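PDB 1QE0: histidine--tRNA ligase from Staphylococcus aureus, which catalyses the ATP-dependent attachment of L-histidine to tRNA(His), releasing AMP and diphosphate, as a homodimeric class II aminoacyl-tRNA synthetase. Local coordinates for residues Glu327-Leu332 with Gly379-Ile384; Phe333-Gly338 with Lys369-Gln374. All coordinates share one frame; numbering follows the deposited sequence.

Contact 1: residues Glu327-Leu332 with Gly379-Ile384; sequences EENLDL and GAKFTI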
# COMPACT_ATOMS: atom_id res chain seq x y z
N GLU A 327 13.36 -8.86 -8.35
CA GLU A 327 14.81 -9.07 -8.39
C GLU A 327 15.54 -9.34 -7.08
O GLU A 327 16.64 -9.91 -7.12
CB GLU A 327 15.54 -7.93 -9.11
CG GLU A 327 16.99 -8.30 -9.48
CD GLU A 327 17.78 -7.17 -10.14
OE1 GLU A 327 18.61 -6.56 -9.44
OE2 GLU A 327 17.58 -6.93 -11.36
N GLU A 328 14.96 -8.95 -5.95
CA GLU A 328 15.52 -9.12 -4.60
C GLU A 328 16.96 -9.69 -4.50
O GLU A 328 17.18 -10.78 -3.95
CB GLU A 328 14.56 -9.94 -3.75
CG GLU A 328 14.30 -9.33 -2.37
CD GLU A 328 14.92 -10.12 -1.23
OE1 GLU A 328 14.16 -10.81 -0.51
OE2 GLU A 328 16.16 -10.05 -1.07
N ASN A 329 17.93 -8.90 -4.96
CA ASN A 329 19.33 -9.32 -4.99
C ASN A 329 20.23 -8.15 -4.65
O ASN A 329 20.01 -7.05 -5.13
CB ASN A 329 19.69 -9.75 -6.41
CG ASN A 329 19.83 -11.25 -6.56
OD1 ASN A 329 19.10 -12.02 -5.93
ND2 ASN A 329 20.77 -11.67 -7.40
N LEU A 330 21.28 -8.40 -3.87
CA LEU A 330 22.23 -7.36 -3.51
C LEU A 330 23.14 -7.19 -4.73
O LEU A 330 23.54 -8.18 -5.33
CB LEU A 330 23.07 -7.84 -2.34
CG LEU A 330 23.61 -6.85 -1.32
CD1 LEU A 330 22.46 -6.11 -0.66
CD2 LEU A 330 24.37 -7.59 -0.26
N ASP A 331 23.47 -5.97 -5.10
CA ASP A 331 24.37 -5.73 -6.23
C ASP A 331 25.83 -6.03 -5.94
O ASP A 331 26.50 -6.53 -6.80
CB ASP A 331 24.34 -4.28 -6.67
CG ASP A 331 23.33 -4.03 -7.71
OD1 ASP A 331 22.25 -3.52 -7.34
OD2 ASP A 331 23.64 -4.30 -8.89
N LEU A 332 26.32 -5.73 -4.75
CA LEU A 332 27.72 -5.92 -4.44
C LEU A 332 27.94 -6.27 -3.01
O LEU A 332 27.47 -5.53 -2.14
CB LEU A 332 28.44 -4.59 -4.65
CG LEU A 332 29.93 -4.55 -5.00
CD1 LEU A 332 30.50 -3.24 -4.48
CD2 LEU A 332 30.70 -5.73 -4.44
N GLY A 379 22.47 -13.07 -2.23
CA GLY A 379 22.24 -12.91 -3.65
C GLY A 379 23.13 -11.88 -4.34
O GLY A 379 22.81 -11.42 -5.46
N ALA A 380 24.26 -11.53 -3.72
CA ALA A 380 25.22 -10.58 -4.28
C ALA A 380 25.58 -10.93 -5.71
O ALA A 380 26.24 -11.93 -5.96
CB ALA A 380 26.46 -10.58 -3.47
N LYS A 381 25.12 -10.12 -6.67
CA LYS A 381 25.43 -10.39 -8.06
C LYS A 381 26.93 -10.39 -8.24
O LYS A 381 27.45 -11.17 -9.00
CB LYS A 381 24.86 -9.33 -8.99
CG LYS A 381 23.38 -9.36 -9.18
CD LYS A 381 23.03 -8.13 -9.97
CE LYS A 381 21.55 -8.03 -10.23
NZ LYS A 381 21.31 -6.95 -11.27
N PHE A 382 27.60 -9.47 -7.56
CA PHE A 382 29.06 -9.36 -7.64
C PHE A 382 29.66 -9.37 -6.28
O PHE A 382 28.95 -9.20 -5.29
CB PHE A 382 29.47 -8.09 -8.34
CG PHE A 382 28.92 -7.98 -9.70
CD1 PHE A 382 29.68 -8.33 -10.79
CD2 PHE A 382 27.60 -7.62 -9.88
CE1 PHE A 382 29.13 -8.34 -12.06
CE2 PHE A 382 27.04 -7.63 -11.13
CZ PHE A 382 27.81 -7.98 -12.23
N THR A 383 30.98 -9.50 -6.24
CA THR A 383 31.72 -9.54 -5.00
C THR A 383 33.08 -8.87 -5.20
O THR A 383 33.51 -8.65 -6.33
CB THR A 383 31.89 -11.00 -4.56
OG1 THR A 383 30.83 -11.36 -3.68
CG2 THR A 383 33.20 -11.25 -3.89
N ILE A 384 33.66 -8.42 -4.09
CA ILE A 384 35.00 -7.84 -4.10
C ILE A 384 35.63 -8.17 -2.74
O ILE A 384 34.91 -8.28 -1.72
CB ILE A 384 35.05 -6.32 -4.34
CG1 ILE A 384 34.32 -5.57 -3.26
CG2 ILE A 384 34.53 -5.96 -5.69
CD1 ILE A 384 34.55 -4.11 -3.37
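Two neighbouring parallel strands of the anticodon-binding domain, 332-336 and 382-386, begin to pair here, with the loop 327-331 leading in from helix 310-319. Leu332 and Phe382 form a parallel bridge, with CA atoms 4.9 Å apart. Ahead of it, two successive backbone N-H groups of 379-384 bond to two successive carbonyls of 327-332. Lys381 N reaches Leu330 O at 2.8 Å, nearly along the C=O axis, and the same oxygen receives a CA-H...O contact from Ala380. Phe382 N meets Asp331 O at 3.2 Å from above the carbonyl plane.

The Lys381 side chain runs back along the loop. CB lies near the carbonyl oxygens of Asp331 and Leu330; CG, anti to its own carbonyl carbon, passes the Leu330 oxygen. Lys381 CD comes 4.0 Å from Asp331 OD2, the two side chains lying alongside. Fully extended beyond CG, the chain carries CE and NZ to Glu327, which it crosses at about a right angle. The two form a salt bridge whose hydrogen bond is weak, Lys381 NZ to Glu327 OE1 3.3 Å; Glu327 is exposed and poorly ordered. Gly379, with positive phi, closes the preceding helix in a Schellman motif.

Beyond the bridge, Leu332 CD2 touches Ile384 CG1. The Phe382 ring stacks edge-to-face with Phe418, and Asp331 O lies in its plane, at the edge, 3.4 Å from Phe382 CD2.

Contact 2: residues Phe333-Gly338 with Lys369-Gln374; sequences FIVTMG and KGQMKQ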
# COMPACT_ATOMS: atom_id res chain seq x y z
N PHE A 333 28.65 -7.36 -2.74
CA PHE A 333 28.97 -7.69 -1.36
C PHE A 333 30.48 -7.47 -1.18
O PHE A 333 31.29 -7.93 -2.02
CB PHE A 333 28.53 -9.08 -0.96
CG PHE A 333 28.62 -9.32 0.53
CD1 PHE A 333 27.55 -9.04 1.34
CD2 PHE A 333 29.78 -9.83 1.11
CE1 PHE A 333 27.63 -9.26 2.70
CE2 PHE A 333 29.86 -10.05 2.49
CZ PHE A 333 28.78 -9.77 3.28
N ILE A 334 30.83 -6.69 -0.17
CA ILE A 334 32.23 -6.35 0.13
C ILE A 334 32.86 -7.26 1.18
O ILE A 334 32.38 -7.32 2.33
CB ILE A 334 32.32 -4.88 0.56
CG1 ILE A 334 31.85 -3.98 -0.59
CG2 ILE A 334 33.73 -4.52 0.93
CD1 ILE A 334 31.65 -2.56 -0.18
N VAL A 335 33.88 -8.00 0.74
CA VAL A 335 34.66 -8.94 1.54
C VAL A 335 35.94 -8.20 1.87
O VAL A 335 36.64 -7.77 0.95
CB VAL A 335 35.06 -10.14 0.72
CG1 VAL A 335 35.99 -11.05 1.53
CG2 VAL A 335 33.81 -10.87 0.24
N THR A 336 36.24 -8.02 3.16
CA THR A 336 37.44 -7.28 3.60
C THR A 336 38.43 -8.10 4.44
O THR A 336 38.04 -9.00 5.18
CB THR A 336 37.05 -6.07 4.41
OG1 THR A 336 36.09 -6.46 5.41
CG2 THR A 336 36.42 -5.02 3.52
N MET A 337 39.71 -7.75 4.32
CA MET A 337 40.77 -8.45 5.05
C MET A 337 41.44 -7.52 6.02
O MET A 337 42.15 -6.60 5.62
CB MET A 337 41.82 -8.99 4.08
CG MET A 337 41.24 -9.81 2.95
SD MET A 337 40.05 -10.96 3.59
CE MET A 337 41.11 -12.32 3.93
N GLY A 338 41.21 -7.73 7.30
CA GLY A 338 41.84 -6.86 8.28
C GLY A 338 41.24 -5.46 8.43
O GLY A 338 40.61 -4.97 7.49
N LYS A 369 35.68 -17.70 3.39
CA LYS A 369 34.66 -18.66 2.99
C LYS A 369 33.31 -18.20 3.50
O LYS A 369 32.34 -18.18 2.75
CB LYS A 369 34.98 -20.07 3.52
CG LYS A 369 34.00 -21.16 3.05
CD LYS A 369 34.44 -22.58 3.48
CE LYS A 369 33.55 -23.68 2.82
NZ LYS A 369 33.93 -25.13 3.11
N GLY A 370 33.31 -17.70 4.74
CA GLY A 370 32.10 -17.24 5.41
C GLY A 370 31.54 -15.95 4.86
O GLY A 370 30.32 -15.70 4.88
N GLN A 371 32.43 -15.07 4.44
CA GLN A 371 31.99 -13.84 3.84
C GLN A 371 31.43 -14.17 2.46
O GLN A 371 30.32 -13.76 2.14
CB GLN A 371 33.13 -12.84 3.78
CG GLN A 371 33.34 -12.13 5.11
CD GLN A 371 34.45 -11.16 5.04
OE1 GLN A 371 34.44 -10.29 4.19
NE2 GLN A 371 35.46 -11.35 5.86
N MET A 372 32.17 -14.97 1.69
CA MET A 372 31.76 -15.39 0.36
C MET A 372 30.42 -16.13 0.41
O MET A 372 29.59 -15.97 -0.49
CB MET A 372 32.80 -16.29 -0.26
CG MET A 372 34.11 -15.63 -0.50
SD MET A 372 34.10 -14.36 -1.77
CE MET A 372 32.76 -14.84 -2.82
N LYS A 373 30.20 -16.93 1.44
CA LYS A 373 28.92 -17.61 1.56
C LYS A 373 27.80 -16.58 1.79
O LYS A 373 26.74 -16.66 1.19
CB LYS A 373 28.96 -18.63 2.72
CG LYS A 373 29.86 -19.80 2.46
CD LYS A 373 29.75 -20.84 3.56
CE LYS A 373 30.58 -22.09 3.18
NZ LYS A 373 30.41 -23.24 4.13
N GLN A 374 28.06 -15.58 2.64
CA GLN A 374 27.08 -14.56 2.96
C GLN A 374 26.75 -13.82 1.69
O GLN A 374 25.56 -13.60 1.37
CB GLN A 374 27.63 -13.63 4.04
CG GLN A 374 26.73 -12.46 4.46
CD GLN A 374 25.40 -12.83 5.12
OE1 GLN A 374 25.12 -13.98 5.46
NE2 GLN A 374 24.55 -11.83 5.28
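Helix 368-377 packs on one face of the mixed five-stranded sheet in the anticodon-binding domain, and this contact is its seat on strand 332-336. The two segments run antiparallel, at 177°, with their axes 8.6 Å apart. Gln371 carries most of the contact. Its CG is anti to the carbonyl carbon and the chain is extended beyond it, so the amide reaches straight to the strand backbone. There Gln371 OE1 accepts the N-H of Thr336 N at 3.1 Å, in the carbonyl plane and on a lone pair, although the bond is bent, with 138° at the hydrogen. NE2 bonds to Arg366 O, so both ends of the amide are held, which should fix its rotation.

Val335 CG1 packs beside Gln371 OE1. The valine's other branch, Val335 CG2, meets Met372 SD at 4.0 Å, where the bent methionine crosses it at about a right angle. Helix 368-377 is the connection of a beta-alpha-beta crossover from strand 359-361 to the parallel strand 382-386, passing over 332-336, which lies between them in the sheet; Met372 also touches Thr383 of the strand that follows.

Toward the C-terminal end of the helix segment, Phe333 extends to Gln374 with its CG anti to the backbone N, chi1 -169°. Phe333 CZ approaches Gln374 CG at 3.6 Å, and the ring and amide planes are turned 65° apart. Gln374 bends at chi2, and its NE2 is hydrogen-bonded to Asn99 OD1 of the second subunit.

How the contacts relate
Both contacts involve strand 332-336 of the anticodon-binding domain, but from different directions. Contact 1 pairs the start of this strand with strand 382-386 within the sheet and extends into the preceding loop, so backbone bonds dominate and its ionic part lies near the surface. Contact 2 seats helix 368-377 on a sheet face; it is buried, and side chains do the work, including an amide that bonds to backbone. The two meet directly: Phe333 N and Val335 N probably bond to the carbonyls of Phe382 and Ile384, continuing the pairing begun in contact 1, while Ala380 CB packs on Phe333 CB and Thr383 on Met372.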